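Local atomic coordinates of glycerophosphoryl diester phosphodiesterase (Parabacteroides distasonis, PDB entry 3MZ2), a protein that probably hydrolyses glycerophosphodiesters to an alcohol and glycerol 3-phosphate. Residues Ser22-Leu33 against Leu278-Phe289; Asn48-Leu57 against Pro120-Trp128. All coordinates share one frame; numbering follows the deposited sequence.

Contact 1 (Ser22-Leu33 against Leu278-Phe289); sequences SFYQYADDRIPL and LIPVSSSKGKFF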
# COMPACT_ATOMS: atom_id res chain seq x y z
N SER A 22 -12.33 -19.25 -18.49
CA SER A 22 -11.76 -20.36 -19.22
C SER A 22 -10.28 -20.20 -19.50
O SER A 22 -9.48 -21.15 -19.32
CB SER A 22 -12.47 -20.52 -20.56
OG SER A 22 -12.10 -21.74 -21.17
N PHE A 23 -9.92 -19.00 -19.95
CA PHE A 23 -8.53 -18.65 -20.28
C PHE A 23 -7.62 -18.99 -19.09
O PHE A 23 -6.56 -19.58 -19.26
CB PHE A 23 -8.43 -17.15 -20.67
CG PHE A 23 -7.02 -16.67 -21.04
CD1 PHE A 23 -6.43 -17.03 -22.25
CD2 PHE A 23 -6.28 -15.89 -20.17
CE1 PHE A 23 -5.17 -16.56 -22.60
CE2 PHE A 23 -5.01 -15.46 -20.50
CZ PHE A 23 -4.47 -15.79 -21.72
N TYR A 24 -8.10 -18.66 -17.90
CA TYR A 24 -7.33 -18.85 -16.66
C TYR A 24 -7.61 -20.18 -15.93
O TYR A 24 -7.09 -20.36 -14.83
CB TYR A 24 -7.52 -17.65 -15.70
CG TYR A 24 -6.65 -16.47 -16.13
CD1 TYR A 24 -5.27 -16.60 -16.18
CD2 TYR A 24 -7.22 -15.24 -16.47
CE1 TYR A 24 -4.47 -15.57 -16.60
CE2 TYR A 24 -6.43 -14.21 -16.87
CZ TYR A 24 -5.04 -14.35 -16.90
OH TYR A 24 -4.24 -13.30 -17.35
N GLN A 25 -8.40 -21.08 -16.51
CA GLN A 25 -8.57 -22.42 -15.92
C GLN A 25 -7.34 -23.24 -16.27
O GLN A 25 -7.04 -23.51 -17.47
CB GLN A 25 -9.84 -23.13 -16.43
CG GLN A 25 -10.08 -24.54 -15.83
CD GLN A 25 -10.42 -24.53 -14.33
OE1 GLN A 25 -10.52 -23.47 -13.70
NE2 GLN A 25 -10.59 -25.73 -13.75
N TYR A 26 -6.63 -23.66 -15.24
CA TYR A 26 -5.47 -24.51 -15.43
C TYR A 26 -5.83 -25.74 -16.25
O TYR A 26 -6.87 -26.38 -16.06
CB TYR A 26 -4.81 -24.91 -14.09
CG TYR A 26 -3.64 -25.85 -14.27
CD1 TYR A 26 -2.39 -25.36 -14.64
CD2 TYR A 26 -3.81 -27.22 -14.15
CE1 TYR A 26 -1.32 -26.23 -14.85
CE2 TYR A 26 -2.75 -28.07 -14.33
CZ TYR A 26 -1.51 -27.57 -14.67
OH TYR A 26 -0.44 -28.42 -14.88
N ALA A 27 -4.95 -26.05 -17.19
CA ALA A 27 -5.01 -27.26 -17.97
C ALA A 27 -3.60 -27.79 -18.13
O ALA A 27 -2.64 -27.00 -18.19
CB ALA A 27 -5.64 -26.97 -19.33
N ASP A 28 -3.46 -29.11 -18.26
CA ASP A 28 -2.10 -29.65 -18.37
C ASP A 28 -1.41 -29.19 -19.69
O ASP A 28 -0.19 -28.93 -19.65
CB ASP A 28 -2.03 -31.18 -18.16
CG ASP A 28 -2.01 -31.59 -16.68
OD1 ASP A 28 -1.40 -30.93 -15.81
OD2 ASP A 28 -2.59 -32.65 -16.39
N ASP A 29 -2.17 -28.96 -20.77
CA ASP A 29 -1.58 -28.47 -22.02
C ASP A 29 -1.56 -26.95 -22.18
O ASP A 29 -1.46 -26.41 -23.29
CB ASP A 29 -2.29 -29.09 -23.23
CG ASP A 29 -3.68 -28.56 -23.46
OD1 ASP A 29 -4.24 -27.85 -22.59
OD2 ASP A 29 -4.25 -28.88 -24.54
N ARG A 30 -1.65 -26.24 -21.07
CA ARG A 30 -1.66 -24.78 -21.11
C ARG A 30 -0.43 -24.20 -21.81
O ARG A 30 0.64 -24.81 -21.84
CB ARG A 30 -1.81 -24.19 -19.71
CG ARG A 30 -0.56 -24.08 -18.85
CD ARG A 30 0.19 -25.44 -18.62
NE ARG A 30 1.00 -25.45 -17.39
CZ ARG A 30 1.69 -26.50 -16.91
NH1 ARG A 30 1.75 -27.68 -17.55
NH2 ARG A 30 2.36 -26.38 -15.76
N ILE A 31 -0.63 -23.01 -22.39
CA ILE A 31 0.43 -22.22 -23.02
C ILE A 31 1.05 -21.32 -21.95
O ILE A 31 0.32 -20.61 -21.26
CB ILE A 31 -0.16 -21.37 -24.16
CG1 ILE A 31 -0.61 -22.30 -25.30
CG2 ILE A 31 0.85 -20.31 -24.71
CD1 ILE A 31 -1.32 -21.57 -26.37
N PRO A 32 2.39 -21.32 -21.86
CA PRO A 32 3.02 -20.40 -20.91
C PRO A 32 2.60 -18.97 -21.21
O PRO A 32 2.61 -18.58 -22.40
CB PRO A 32 4.53 -20.60 -21.17
CG PRO A 32 4.62 -22.03 -21.61
CD PRO A 32 3.35 -22.23 -22.47
N LEU A 33 2.28 -18.22 -20.17
CA LEU A 33 1.78 -16.85 -20.30
C LEU A 33 2.78 -15.79 -19.83
O LEU A 33 3.63 -16.07 -18.98
CB LEU A 33 0.47 -16.70 -19.55
CG LEU A 33 -0.64 -17.58 -20.04
CD1 LEU A 33 -1.92 -17.25 -19.23
CD2 LEU A 33 -0.95 -17.45 -21.58
N LEU A 278 9.52 -23.24 -25.83
CA LEU A 278 8.72 -23.97 -24.88
C LEU A 278 7.19 -23.83 -25.17
O LEU A 278 6.39 -24.45 -24.50
CB LEU A 278 9.07 -23.50 -23.46
CG LEU A 278 10.55 -23.64 -23.06
CD1 LEU A 278 10.72 -23.17 -21.60
CD2 LEU A 278 11.09 -25.02 -23.26
N ILE A 279 6.81 -23.02 -26.14
CA ILE A 279 5.40 -22.77 -26.46
C ILE A 279 4.94 -23.95 -27.28
O ILE A 279 5.52 -24.27 -28.34
CB ILE A 279 5.20 -21.42 -27.20
CG1 ILE A 279 5.72 -20.23 -26.37
CG2 ILE A 279 3.72 -21.22 -27.61
CD1 ILE A 279 5.26 -20.13 -24.90
N PRO A 280 3.95 -24.67 -26.76
CA PRO A 280 3.47 -25.85 -27.47
C PRO A 280 2.78 -25.49 -28.79
O PRO A 280 2.16 -24.43 -28.89
CB PRO A 280 2.46 -26.46 -26.50
CG PRO A 280 2.49 -25.66 -25.26
CD PRO A 280 3.11 -24.34 -25.59
N VAL A 281 2.91 -26.35 -29.79
CA VAL A 281 2.21 -26.16 -31.07
C VAL A 281 0.69 -26.42 -30.91
O VAL A 281 -0.14 -25.58 -31.36
CB VAL A 281 2.82 -27.00 -32.20
CG1 VAL A 281 2.88 -28.49 -31.79
CG2 VAL A 281 2.04 -26.75 -33.54
N SER A 282 0.33 -27.49 -30.18
CA SER A 282 -1.09 -27.85 -29.91
C SER A 282 -1.52 -27.63 -28.45
O SER A 282 -0.82 -28.05 -27.51
CB SER A 282 -1.37 -29.31 -30.27
OG SER A 282 -1.01 -29.60 -31.62
N SER A 283 -2.64 -26.96 -28.25
CA SER A 283 -3.12 -26.65 -26.90
C SER A 283 -4.59 -26.27 -26.90
O SER A 283 -5.05 -25.54 -27.77
CB SER A 283 -2.29 -25.53 -26.28
OG SER A 283 -2.88 -25.00 -25.11
N SER A 284 -5.32 -26.73 -25.89
CA SER A 284 -6.69 -26.29 -25.63
C SER A 284 -6.80 -24.79 -25.48
O SER A 284 -7.90 -24.22 -25.60
CB SER A 284 -7.24 -26.96 -24.37
OG SER A 284 -6.51 -26.59 -23.22
N LYS A 285 -5.68 -24.11 -25.22
CA LYS A 285 -5.69 -22.66 -25.03
C LYS A 285 -5.33 -21.88 -26.29
O LYS A 285 -5.40 -20.64 -26.31
CB LYS A 285 -4.72 -22.25 -23.93
CG LYS A 285 -4.90 -22.97 -22.63
CD LYS A 285 -6.17 -22.58 -21.96
CE LYS A 285 -6.17 -23.04 -20.51
NZ LYS A 285 -7.52 -22.77 -19.90
N GLY A 286 -5.01 -22.58 -27.37
CA GLY A 286 -4.62 -21.92 -28.64
C GLY A 286 -5.68 -20.97 -29.17
O GLY A 286 -5.36 -19.95 -29.79
N LYS A 287 -6.94 -21.30 -28.91
CA LYS A 287 -8.06 -20.50 -29.42
C LYS A 287 -8.12 -19.07 -28.89
O LYS A 287 -8.78 -18.22 -29.47
CB LYS A 287 -9.36 -21.21 -29.08
CG LYS A 287 -9.61 -21.38 -27.59
CD LYS A 287 -10.95 -22.04 -27.41
CE LYS A 287 -11.33 -22.19 -25.96
NZ LYS A 287 -12.65 -22.90 -25.83
N PHE A 288 -7.45 -18.81 -27.77
CA PHE A 288 -7.48 -17.50 -27.15
C PHE A 288 -6.48 -16.49 -27.72
O PHE A 288 -6.38 -15.37 -27.18
CB PHE A 288 -7.25 -17.64 -25.62
CG PHE A 288 -8.37 -18.37 -24.91
CD1 PHE A 288 -9.62 -17.78 -24.80
CD2 PHE A 288 -8.17 -19.62 -24.35
CE1 PHE A 288 -10.66 -18.44 -24.17
CE2 PHE A 288 -9.24 -20.30 -23.70
CZ PHE A 288 -10.45 -19.69 -23.59
N PHE A 289 -5.71 -16.89 -28.71
CA PHE A 289 -4.64 -16.06 -29.25
C PHE A 289 -4.89 -15.75 -30.70
O PHE A 289 -5.22 -16.64 -31.50
CB PHE A 289 -3.31 -16.79 -29.11
CG PHE A 289 -2.89 -17.02 -27.70
CD1 PHE A 289 -3.31 -18.15 -27.01
CD2 PHE A 289 -2.10 -16.10 -27.04
CE1 PHE A 289 -2.94 -18.38 -25.71
CE2 PHE A 289 -1.72 -16.33 -25.73
CZ PHE A 289 -2.14 -17.47 -25.07
O HOH W 1 -9.71 -23.18 -21.69
O HOH W 2 -13.54 -22.23 -23.36
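Asp29 receives the turn Ser283-Gly286 through three polar bonds. Its carboxylate takes the hydroxyl of Ser284 on the syn lone pair of OD1 (OG to OD1 2.7 Å), while the amide N of Ser284 reaches OD2 at 2.8 Å from above the carboxylate plane. Ser283 OG accepts from Lys285 N, closing an ST turn in its own segment, and donates across the contact to the backbone O of Asp29. Were Asp29 replaced by an alanine, the hydroxyl and amide of Ser284 would probably lose their acceptors, leaving the turn less firmly held.

In a second polar group Lys285, bent at chi2 (-69°), runs past Arg30 CA and brings NZ to 2.6 Å from Gln25 O, in the carbonyl plane, with a weak hydrogen bond to Phe23 O; a water links NZ to Ser22 OG. A lysine suits the carbonyls at the end of helix 17-23, which probably favour a positive charge.

The protein has the TIM-barrel fold of its family, and here the segment leading into barrel strand 33-36 meets the chain after helix 268-275.

Among the apolar contacts, the edge of Phe23 turns to the face of Phe288 in an offset edge-to-face pair, planes at 84°. Ile31 CD1 approaches Phe289 CE1 at 3.6 Å, Leu33 CD2 lies at that ring's edge, and the Pro32 and Pro280 rings meet at their CD atoms, 3.8 Å apart.

Contact 2 (Asn48-Leu57 against Pro120-Trp128); sequences NSMETFENTL and PTLEEAIRW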
# COMPACT_ATOMS: atom_id res chain seq x y z
N ASN A 48 4.27 1.94 -17.64
CA ASN A 48 2.93 2.56 -17.57
C ASN A 48 2.70 3.56 -18.71
O ASN A 48 2.24 4.69 -18.50
CB ASN A 48 2.70 3.20 -16.19
CG ASN A 48 2.39 2.18 -15.11
OD1 ASN A 48 1.39 1.46 -15.19
ND2 ASN A 48 3.22 2.14 -14.06
N SER A 49 3.01 3.12 -19.92
CA SER A 49 2.80 3.94 -21.10
C SER A 49 2.09 3.14 -22.16
O SER A 49 2.29 1.94 -22.29
CB SER A 49 4.12 4.48 -21.66
OG SER A 49 4.87 3.49 -22.38
N MSE A 50 1.22 3.82 -22.89
CA MSE A 50 0.46 3.15 -23.96
C MSE A 50 1.42 2.59 -24.98
O MSE A 50 1.21 1.51 -25.54
CB MSE A 50 -0.43 4.14 -24.67
CG MSE A 50 -1.40 4.87 -23.81
SE MSE A 50 -2.69 3.58 -23.07
CE MSE A 50 -3.45 3.02 -24.79
N GLU A 51 2.47 3.35 -25.25
CA GLU A 51 3.45 2.98 -26.27
C GLU A 51 4.14 1.67 -25.90
O GLU A 51 4.39 0.81 -26.75
CB GLU A 51 4.46 4.12 -26.45
CG GLU A 51 3.86 5.36 -27.10
CD GLU A 51 3.16 6.34 -26.14
OE1 GLU A 51 3.11 6.08 -24.91
OE2 GLU A 51 2.65 7.37 -26.62
N THR A 52 4.47 1.50 -24.64
CA THR A 52 5.12 0.27 -24.21
C THR A 52 4.21 -0.94 -24.29
O THR A 52 4.66 -2.02 -24.68
CB THR A 52 5.66 0.43 -22.83
OG1 THR A 52 6.39 1.66 -22.80
CG2 THR A 52 6.58 -0.72 -22.47
N PHE A 53 2.94 -0.76 -23.97
CA PHE A 53 1.98 -1.85 -24.11
C PHE A 53 1.95 -2.31 -25.56
O PHE A 53 2.00 -3.52 -25.85
CB PHE A 53 0.54 -1.47 -23.69
CG PHE A 53 0.40 -0.78 -22.35
CD1 PHE A 53 1.26 -1.04 -21.29
CD2 PHE A 53 -0.70 0.07 -22.14
CE1 PHE A 53 1.05 -0.44 -20.08
CE2 PHE A 53 -0.86 0.73 -20.93
CZ PHE A 53 -0.00 0.48 -19.90
N GLU A 54 1.80 -1.34 -26.47
CA GLU A 54 1.71 -1.64 -27.91
C GLU A 54 2.98 -2.33 -28.45
O GLU A 54 2.90 -3.33 -29.22
CB GLU A 54 1.45 -0.33 -28.68
CG GLU A 54 0.13 0.31 -28.35
CD GLU A 54 0.04 1.81 -28.69
OE1 GLU A 54 0.93 2.35 -29.42
OE2 GLU A 54 -0.94 2.45 -28.21
N ASN A 55 4.12 -1.81 -28.05
CA ASN A 55 5.42 -2.41 -28.39
C ASN A 55 5.50 -3.85 -27.91
O ASN A 55 5.86 -4.75 -28.68
CB ASN A 55 6.57 -1.60 -27.79
CG ASN A 55 7.94 -2.10 -28.24
OD1 ASN A 55 8.22 -2.13 -29.44
ND2 ASN A 55 8.81 -2.45 -27.30
N THR A 56 5.15 -4.10 -26.67
CA THR A 56 5.20 -5.47 -26.17
C THR A 56 4.33 -6.41 -27.01
O THR A 56 4.78 -7.47 -27.37
CB THR A 56 4.80 -5.56 -24.69
OG1 THR A 56 5.70 -4.79 -23.90
CG2 THR A 56 4.80 -7.01 -24.15
N LEU A 57 3.09 -6.04 -27.31
CA LEU A 57 2.23 -6.88 -28.15
C LEU A 57 2.76 -7.17 -29.56
O LEU A 57 2.40 -8.19 -30.16
CB LEU A 57 0.84 -6.31 -28.24
CG LEU A 57 0.06 -6.27 -26.93
CD1 LEU A 57 -1.37 -5.88 -27.25
CD2 LEU A 57 0.10 -7.57 -26.14
N PRO A 120 -0.54 8.31 -19.28
CA PRO A 120 -1.88 8.00 -19.80
C PRO A 120 -2.92 7.91 -18.70
O PRO A 120 -2.59 7.65 -17.55
CB PRO A 120 -1.71 6.61 -20.39
CG PRO A 120 -0.71 5.96 -19.52
CD PRO A 120 0.26 7.07 -19.11
N THR A 121 -4.19 8.10 -19.05
CA THR A 121 -5.26 7.80 -18.10
C THR A 121 -5.56 6.31 -18.09
O THR A 121 -5.33 5.61 -19.09
CB THR A 121 -6.57 8.53 -18.41
OG1 THR A 121 -7.06 8.08 -19.67
CG2 THR A 121 -6.43 10.05 -18.36
N LEU A 122 -6.09 5.82 -16.99
CA LEU A 122 -6.63 4.48 -16.92
C LEU A 122 -7.72 4.27 -17.95
O LEU A 122 -7.77 3.22 -18.60
CB LEU A 122 -7.11 4.12 -15.49
CG LEU A 122 -7.82 2.77 -15.39
CD1 LEU A 122 -6.90 1.59 -15.79
CD2 LEU A 122 -8.46 2.57 -14.01
N GLU A 123 -8.59 5.26 -18.13
CA GLU A 123 -9.64 5.17 -19.12
C GLU A 123 -9.10 4.91 -20.53
O GLU A 123 -9.61 4.05 -21.26
CB GLU A 123 -10.46 6.45 -19.13
CG GLU A 123 -11.66 6.40 -20.05
CD GLU A 123 -12.68 5.34 -19.63
OE1 GLU A 123 -12.68 4.92 -18.46
OE2 GLU A 123 -13.51 4.95 -20.49
N GLU A 124 -8.07 5.65 -20.93
CA GLU A 124 -7.46 5.44 -22.25
C GLU A 124 -6.94 4.01 -22.38
O GLU A 124 -7.10 3.39 -23.45
CB GLU A 124 -6.31 6.42 -22.52
CG GLU A 124 -5.50 6.11 -23.79
CD GLU A 124 -4.31 7.04 -23.93
OE1 GLU A 124 -3.94 7.68 -22.92
OE2 GLU A 124 -3.77 7.13 -25.05
N ALA A 125 -6.34 3.48 -21.30
CA ALA A 125 -5.79 2.16 -21.35
C ALA A 125 -6.88 1.09 -21.45
O ALA A 125 -6.75 0.12 -22.22
CB ALA A 125 -4.91 1.91 -20.09
N ILE A 126 -7.96 1.28 -20.71
CA ILE A 126 -9.07 0.34 -20.72
C ILE A 126 -9.71 0.32 -22.12
O ILE A 126 -9.96 -0.76 -22.68
CB ILE A 126 -10.13 0.71 -19.63
CG1 ILE A 126 -9.61 0.41 -18.23
CG2 ILE A 126 -11.48 -0.05 -19.80
CD1 ILE A 126 -10.51 0.96 -17.18
N ARG A 127 -9.97 1.50 -22.69
CA ARG A 127 -10.57 1.59 -24.03
C ARG A 127 -9.72 0.90 -25.09
O ARG A 127 -10.22 0.19 -25.96
CB ARG A 127 -10.79 3.06 -24.43
CG ARG A 127 -11.89 3.76 -23.63
CD ARG A 127 -12.41 5.03 -24.37
NE ARG A 127 -12.78 4.71 -25.74
CZ ARG A 127 -12.72 5.57 -26.75
NH1 ARG A 127 -12.33 6.82 -26.52
NH2 ARG A 127 -13.06 5.19 -27.97
N TRP A 128 -8.41 1.07 -24.98
CA TRP A 128 -7.45 0.42 -25.88
C TRP A 128 -7.35 -1.08 -25.68
O TRP A 128 -7.21 -1.83 -26.61
CB TRP A 128 -6.08 1.05 -25.66
CG TRP A 128 -4.99 0.35 -26.42
CD1 TRP A 128 -4.66 0.53 -27.74
CD2 TRP A 128 -4.14 -0.68 -25.93
NE1 TRP A 128 -3.63 -0.32 -28.09
CE2 TRP A 128 -3.30 -1.08 -27.00
CE3 TRP A 128 -3.99 -1.31 -24.69
CZ2 TRP A 128 -2.30 -2.07 -26.84
CZ3 TRP A 128 -3.01 -2.33 -24.55
CH2 TRP A 128 -2.20 -2.69 -25.62
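Trp128 enters helix 50-57 as a knob among Met50, Phe53, Glu54 and Leu57, the densest part of this contact. With CG anti to its own backbone N (chi1 174°), the indole extends across to the neighbouring helix, and CH2 at its far end comes 3.6 Å from Phe53 CB and 3.7 Å from Leu57 CD1. Met50, a selenomethionine in this crystal, is bent at chi2 and chi3; the folded chain lays its CE 3.4 Å from Trp128 CB and its SE 3.8 Å from Ala125 CA. A flexible unbranched side chain suits this place between a broad indole and a small alanine. The Phe53 and Trp128 rings meet obliquely, planes at 34°.

Helix segments 50-57 and 122-128 run nearly parallel, 23° between their directions, axes 11.5 Å apart at closest, as neighbouring helices around a TIM barrel do; Phe53 and Ala125 also touch Leu78 of strand 76-78 beneath them. At the N-terminal ends Pro120 CD sits 3.2 Å from Asn48 O, and Ser49 and Thr121 each N-cap their helix.

The outer side is looser and polar. Exposed Glu124 lies along Met50 with both its CG and its carboxylate, OE2 nearest at 3.5 Å from Met50 CG, and Glu54 brings its CG obliquely against Trp128 CZ2. No hydrogen bond joins the segments; direct contact between them therefore rests on the fit of largely apolar surfaces.

How the contacts relate
Contact 2 is nested within the chain that contact 1 closes. Their centres are about 25 Å apart and their nearest atoms about 9 Å, so neither touches the other directly. The barrel joins them: strand 33-36, whose first residue, Leu33, belongs to contact 1, pairs with strand 63-70, against which Phe53 of contact 2 packs through Ile66. TIM barrels carry their active sites at the C-terminal ends of the strands; contact 1, preceding strand 33-36, thus probably lies toward the opposite end, whereas contact 2 probably begins nearer the catalytic end, where Asn48 bonds to Asp67. A tetraethylene glycol, probably from the crystallisation liquor, lies about 4 Å from the side chain of Ile31.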